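Local coordinates for sterol regulatory element-binding protein cleavage-activating protein (Schizosaccharomyces pombe, PDB 4YHC) that escorts the transcription factor precursor Sre1 for its processing when sterol or oxygen is low, this chain being its WD40 domain, at residues A[276-287]-A[307-318]. The protein carries 9 engineered substitutions. Residues are numbered along the deposited sequence; the frame is centred on the assembly and turned at random.
Sequences RFVNGQFRVSSI and ESNESYIILNKW. Engineered in segment 307-318: S308 (natural residue Cys).
The R283 side chain lies over one face of the Y312 ring, its CD 3.5 Å from Y312 CE1. Guanidinium and ring planes are 21° apart. Y312 OH sits over the centre of the guanidinium, and V278 CB covers the opposite face. The R283 chain runs extended from CG to NE, which carries the guanidinium out along the ring to the hydroxyl. Q281 OE1 fixes the rotation of the guanidinium. It accepts from R283 NE at 2.7 Å, in the carbonyl plane, and from R283 NH2, which stands above that plane. D329 and D331 pair with R283 NH1. With an alanine here, D329 and Q281 OE1 would probably lose their R283 partner, D331 would keep only R276 of this arginine pair, and a face of the Y312 ring would be uncovered. R276 NH2 meets Y312 CB at 3.4 Å, and its guanidinium is turned 57° from the ring. This second arginine also pairs with D331.

Strands 281-284 and 311-317 run antiparallel in a sheet of this WD40 domain. V284 and I313 bond in both directions. A classic beta bulge sets L315 and N316 against F282: L315 N gives to F282 O, and F282 N gives to N316 O at 2.9 Å. The type I' turn from V278 to Q281 joins 281-284 to the preceding strand. Beside the turn, W318 N bonds to G280 O, and F277 CZ approaches W318 CE3.

I314 CD1 lies against the Q281 amide, 3.5 Å from Q281 OE1. On the face carrying F282 and V284, V284 CG2 packs against L315 CG at 3.9 Å. The CD1 of I287 presses tightly on L315 CD2, 3.4 Å away. At the far end, R276 NH1 donates to S285 OG. One water links S285 OG and R276 NH2 to S311 O; another bridges S285 O to S311 OG.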
loop_
_atom_site.group_PDB
_atom_site.type_symbol
_atom_site.label_atom_id
_atom_site.label_comp_id
_atom_site.label_asym_id
_atom_site.label_seq_id
_atom_site.Cartn_x
_atom_site.Cartn_y
_atom_site.Cartn_z
ATOM N N ARG A 276 -3.117 -5.198 17.583
ATOM C CA ARG A 276 -2.296 -5.677 18.722
ATOM C C ARG A 276 -2.490 -7.179 18.790
ATOM O O ARG A 276 -3.486 -7.725 18.231
ATOM C CB ARG A 276 -2.643 -4.956 20.028
ATOM C CG ARG A 276 -4.049 -5.224 20.581
ATOM C CD ARG A 276 -5.104 -4.368 19.940
ATOM N NE ARG A 276 -6.309 -4.233 20.754
ATOM C CZ ARG A 276 -7.373 -3.552 20.375
ATOM N NH1 ARG A 276 -7.378 -2.947 19.177
ATOM N NH2 ARG A 276 -8.427 -3.455 21.188
ATOM N N PHE A 277 -1.523 -7.881 19.395
ATOM C CA PHE A 277 -1.569 -9.317 19.425
ATOM C C PHE A 277 -1.555 -9.685 20.898
ATOM O O PHE A 277 -0.635 -9.240 21.645
ATOM C CB PHE A 277 -0.410 -9.836 18.680
ATOM C CG PHE A 277 -0.376 -11.308 18.545
ATOM C CD1 PHE A 277 0.269 -12.101 19.484
ATOM C CD2 PHE A 277 -0.903 -11.918 17.451
ATOM C CE1 PHE A 277 0.302 -13.465 19.347
ATOM C CE2 PHE A 277 -0.898 -13.270 17.321
ATOM C CZ PHE A 277 -0.237 -14.048 18.265
ATOM N N VAL A 278 -2.612 -10.362 21.340
ATOM C CA VAL A 278 -2.809 -10.619 22.761
ATOM C C VAL A 278 -3.303 -12.069 22.894
ATOM O O VAL A 278 -4.328 -12.508 22.257
ATOM C CB VAL A 278 -3.829 -9.709 23.436
ATOM C CG1 VAL A 278 -3.944 -10.115 24.925
ATOM C CG2 VAL A 278 -3.496 -8.219 23.364
ATOM N N ASN A 279 -2.517 -12.832 23.652
ATOM C CA ASN A 279 -2.798 -14.245 23.882
ATOM C C ASN A 279 -3.201 -14.977 22.651
ATOM O O ASN A 279 -4.265 -15.638 22.625
ATOM C CB ASN A 279 -3.924 -14.356 24.922
ATOM C CG ASN A 279 -4.189 -15.784 25.374
ATOM O OD1 ASN A 279 -3.374 -16.704 25.177
ATOM N ND2 ASN A 279 -5.369 -15.986 25.981
ATOM N N GLY A 280 -2.369 -14.907 21.623
ATOM C CA GLY A 280 -2.603 -15.703 20.414
ATOM C C GLY A 280 -3.622 -15.114 19.447
ATOM O O GLY A 280 -3.820 -15.634 18.385
ATOM N N GLN A 281 -4.131 -13.950 19.772
ATOM C CA GLN A 281 -5.188 -13.266 18.997
ATOM C C GLN A 281 -4.683 -12.011 18.326
ATOM O O GLN A 281 -4.209 -11.084 19.009
ATOM C CB GLN A 281 -6.308 -12.779 19.934
ATOM C CG GLN A 281 -7.015 -13.910 20.634
ATOM C CD GLN A 281 -8.105 -13.469 21.545
ATOM O OE1 GLN A 281 -8.277 -12.286 21.865
ATOM N NE2 GLN A 281 -8.832 -14.438 22.023
ATOM N N PHE A 282 -4.832 -11.939 17.012
ATOM C CA PHE A 282 -4.597 -10.695 16.310
ATOM C C PHE A 282 -5.844 -9.840 16.411
ATOM O O PHE A 282 -6.923 -10.149 15.817
ATOM C CB PHE A 282 -4.144 -10.956 14.907
ATOM C CG PHE A 282 -3.612 -9.725 14.215
ATOM C CD1 PHE A 282 -4.456 -8.790 13.721
ATOM C CD2 PHE A 282 -2.251 -9.558 14.047
ATOM C CE1 PHE A 282 -3.971 -7.628 13.134
ATOM C CE2 PHE A 282 -1.730 -8.398 13.461
ATOM C CZ PHE A 282 -2.610 -7.426 13.033
ATOM N N ARG A 283 -5.747 -8.763 17.160
ATOM C CA ARG A 283 -6.915 -7.924 17.429
ATOM C C ARG A 283 -6.796 -6.575 16.744
ATOM O O ARG A 283 -5.683 -6.062 16.608
ATOM C CB ARG A 283 -7.136 -7.698 18.898
ATOM C CG ARG A 283 -7.287 -8.954 19.761
ATOM C CD ARG A 283 -7.364 -8.508 21.215
ATOM N NE ARG A 283 -7.541 -9.652 22.127
ATOM C CZ ARG A 283 -7.407 -9.561 23.471
ATOM N NH1 ARG A 283 -7.202 -8.390 24.062
ATOM N NH2 ARG A 283 -7.604 -10.628 24.220
ATOM N N VAL A 284 -7.929 -6.080 16.233
ATOM C CA VAL A 284 -8.055 -4.751 15.641
ATOM C C VAL A 284 -9.276 -4.049 16.133
ATOM O O VAL A 284 -10.249 -4.693 16.558
ATOM C CB VAL A 284 -8.091 -4.824 14.069
ATOM C CG1 VAL A 284 -6.873 -5.559 13.582
ATOM C CG2 VAL A 284 -9.386 -5.482 13.562
ATOM N N SER A 285 -9.258 -2.723 16.118
ATOM C CA SER A 285 -10.417 -1.981 16.543
ATOM C C SER A 285 -11.429 -1.799 15.390
ATOM O O SER A 285 -12.590 -1.514 15.671
ATOM C CB SER A 285 -10.044 -0.571 17.013
ATOM O OG SER A 285 -9.208 -0.607 18.157
ATOM N N SER A 286 -10.982 -1.944 14.145
ATOM C CA SER A 286 -11.829 -1.670 12.923
ATOM C C SER A 286 -11.209 -2.213 11.678
ATOM O O SER A 286 -9.992 -2.495 11.682
ATOM C CB SER A 286 -12.165 -0.209 12.694
ATOM O OG SER A 286 -11.041 0.606 12.391
ATOM N N ILE A 287 -12.036 -2.437 10.642
ATOM C CA ILE A 287 -11.528 -2.885 9.347
ATOM C C ILE A 287 -12.154 -1.956 8.333
ATOM O O ILE A 287 -13.379 -1.688 8.416
ATOM C CB ILE A 287 -11.991 -4.308 9.035
ATOM C CG1 ILE A 287 -11.738 -5.231 10.202
ATOM C CG2 ILE A 287 -11.336 -4.835 7.748
ATOM C CD1 ILE A 287 -12.291 -6.641 9.998
ATOM N N GLU A 307 -15.183 1.043 16.822
ATOM C CA GLU A 307 -13.974 1.833 17.057
ATOM C C GLU A 307 -13.260 1.492 18.366
ATOM O O GLU A 307 -13.786 0.758 19.204
ATOM C CB GLU A 307 -14.273 3.333 16.982
ATOM C CG GLU A 307 -13.073 4.230 17.250
ATOM C CD GLU A 307 -11.858 3.858 16.420
ATOM O OE1 GLU A 307 -10.818 4.532 16.560
ATOM O OE2 GLU A 307 -11.940 2.897 15.629
ATOM N N SER A 308 -12.055 2.038 18.517
ATOM C CA SER A 308 -11.185 1.784 19.664
ATOM C C SER A 308 -11.919 1.780 21.002
ATOM O O SER A 308 -12.493 0.768 21.404
ATOM C CB SER A 308 -10.042 2.808 19.686
ATOM O OG SER A 308 -9.481 2.946 20.980
ATOM N N ASN A 309 -11.882 2.909 21.700
ATOM C CA ASN A 309 -12.561 3.018 22.980
ATOM C C ASN A 309 -13.982 2.482 22.873
ATOM O O ASN A 309 -14.925 3.237 22.632
ATOM C CB ASN A 309 -12.575 4.466 23.464
ATOM C CG ASN A 309 -13.336 4.636 24.761
ATOM O OD1 ASN A 309 -13.795 3.662 25.357
ATOM N ND2 ASN A 309 -13.475 5.879 25.207
ATOM N N GLU A 310 -14.126 1.174 23.046
ATOM C CA GLU A 310 -15.422 0.525 22.918
ATOM C C GLU A 310 -15.263 -0.985 22.837
ATOM O O GLU A 310 -15.634 -1.710 23.757
ATOM C CB GLU A 310 -16.143 1.023 21.664
ATOM C CG GLU A 310 -17.244 2.035 21.929
ATOM C CD GLU A 310 -17.484 2.956 20.749
ATOM O OE1 GLU A 310 -16.657 3.863 20.525
ATOM O OE2 GLU A 310 -18.497 2.773 20.044
ATOM N N SER A 311 -14.710 -1.452 21.723
ATOM C CA SER A 311 -14.599 -2.877 21.467
ATOM C C SER A 311 -13.504 -3.184 20.452
ATOM O O SER A 311 -12.814 -2.284 19.980
ATOM C CB SER A 311 -15.930 -3.408 20.946
ATOM O OG SER A 311 -16.400 -2.598 19.884
ATOM N N TYR A 312 -13.357 -4.462 20.123
ATOM C CA TYR A 312 -12.381 -4.891 19.134
ATOM C C TYR A 312 -12.850 -6.121 18.456
ATOM O O TYR A 312 -13.782 -6.757 18.891
ATOM C CB TYR A 312 -11.028 -5.189 19.821
ATOM C CG TYR A 312 -11.064 -6.286 20.826
ATOM C CD1 TYR A 312 -10.836 -7.593 20.471
ATOM C CD2 TYR A 312 -11.304 -5.999 22.181
ATOM C CE1 TYR A 312 -10.862 -8.616 21.406
ATOM C CE2 TYR A 312 -11.303 -7.007 23.138
ATOM C CZ TYR A 312 -11.100 -8.292 22.754
ATOM O OH TYR A 312 -11.121 -9.273 23.688
ATOM N N ILE A 313 -12.130 -6.509 17.432
ATOM C CA ILE A 313 -12.448 -7.645 16.620
ATOM C C ILE A 313 -11.259 -8.490 16.626
ATOM O O ILE A 313 -10.117 -7.961 16.427
ATOM C CB ILE A 313 -12.650 -7.077 15.193
ATOM C CG1 ILE A 313 -13.812 -6.097 15.185
ATOM C CG2 ILE A 313 -12.798 -8.120 14.125
ATOM C CD1 ILE A 313 -13.742 -5.111 14.015
ATOM N N ILE A 314 -11.453 -9.801 16.753
ATOM C CA ILE A 314 -10.405 -10.736 16.592
ATOM C C ILE A 314 -10.386 -11.168 15.142
ATOM O O ILE A 314 -11.281 -11.898 14.739
ATOM C CB ILE A 314 -10.615 -11.977 17.502
ATOM C CG1 ILE A 314 -10.492 -11.603 18.961
ATOM C CG2 ILE A 314 -9.663 -13.102 17.137
ATOM C CD1 ILE A 314 -11.114 -12.643 19.891
ATOM N N LEU A 315 -9.348 -10.725 14.376
ATOM C CA LEU A 315 -9.170 -11.058 12.985
ATOM C C LEU A 315 -8.578 -12.390 12.753
ATOM O O LEU A 315 -8.830 -12.981 11.741
ATOM C CB LEU A 315 -8.199 -10.096 12.270
ATOM C CG LEU A 315 -8.617 -8.798 11.632
ATOM C CD1 LEU A 315 -7.446 -8.306 10.739
ATOM C CD2 LEU A 315 -9.946 -8.946 10.906
ATOM N N ASN A 316 -7.692 -12.862 13.608
ATOM C CA ASN A 316 -7.122 -14.148 13.372
ATOM C C ASN A 316 -6.510 -14.671 14.693
ATOM O O ASN A 316 -6.407 -13.914 15.653
ATOM C CB ASN A 316 -6.074 -14.108 12.249
ATOM C CG ASN A 316 -5.740 -15.468 11.707
ATOM O OD1 ASN A 316 -6.405 -16.475 12.045
ATOM N ND2 ASN A 316 -4.700 -15.535 10.860
ATOM N N LYS A 317 -6.210 -15.958 14.743
ATOM C CA LYS A 317 -5.643 -16.536 15.969
ATOM C C LYS A 317 -4.528 -17.434 15.551
ATOM O O LYS A 317 -4.645 -18.092 14.534
ATOM C CB LYS A 317 -6.683 -17.328 16.799
ATOM C CG LYS A 317 -7.844 -16.503 17.296
ATOM C CD LYS A 317 -8.543 -17.053 18.516
ATOM C CE LYS A 317 -9.549 -18.117 18.166
ATOM N NZ LYS A 317 -9.943 -18.938 19.372
ATOM N N TRP A 318 -3.477 -17.490 16.371
ATOM C CA TRP A 318 -2.370 -18.354 16.160
ATOM C C TRP A 318 -2.813 -19.832 16.057
ATOM O O TRP A 318 -2.373 -20.577 15.150
ATOM C CB TRP A 318 -1.386 -18.169 17.332
ATOM C CG TRP A 318 -0.035 -18.717 17.056
ATOM C CD1 TRP A 318 0.440 -19.963 17.403
ATOM C CD2 TRP A 318 1.022 -18.075 16.341
ATOM N NE1 TRP A 318 1.710 -20.097 16.985
ATOM C CE2 TRP A 318 2.099 -18.981 16.303
ATOM C CE3 TRP A 318 1.160 -16.832 15.696
ATOM C CZ2 TRP A 318 3.296 -18.692 15.636
ATOM C CZ3 TRP A 318 2.344 -16.531 15.074
ATOM C CH2 TRP A 318 3.405 -17.455 15.042
HETATM O O HOH W 1 -10.450 -1.217 20.400
HETATM O O HOH W 2 -14.751 -2.617 17.078
#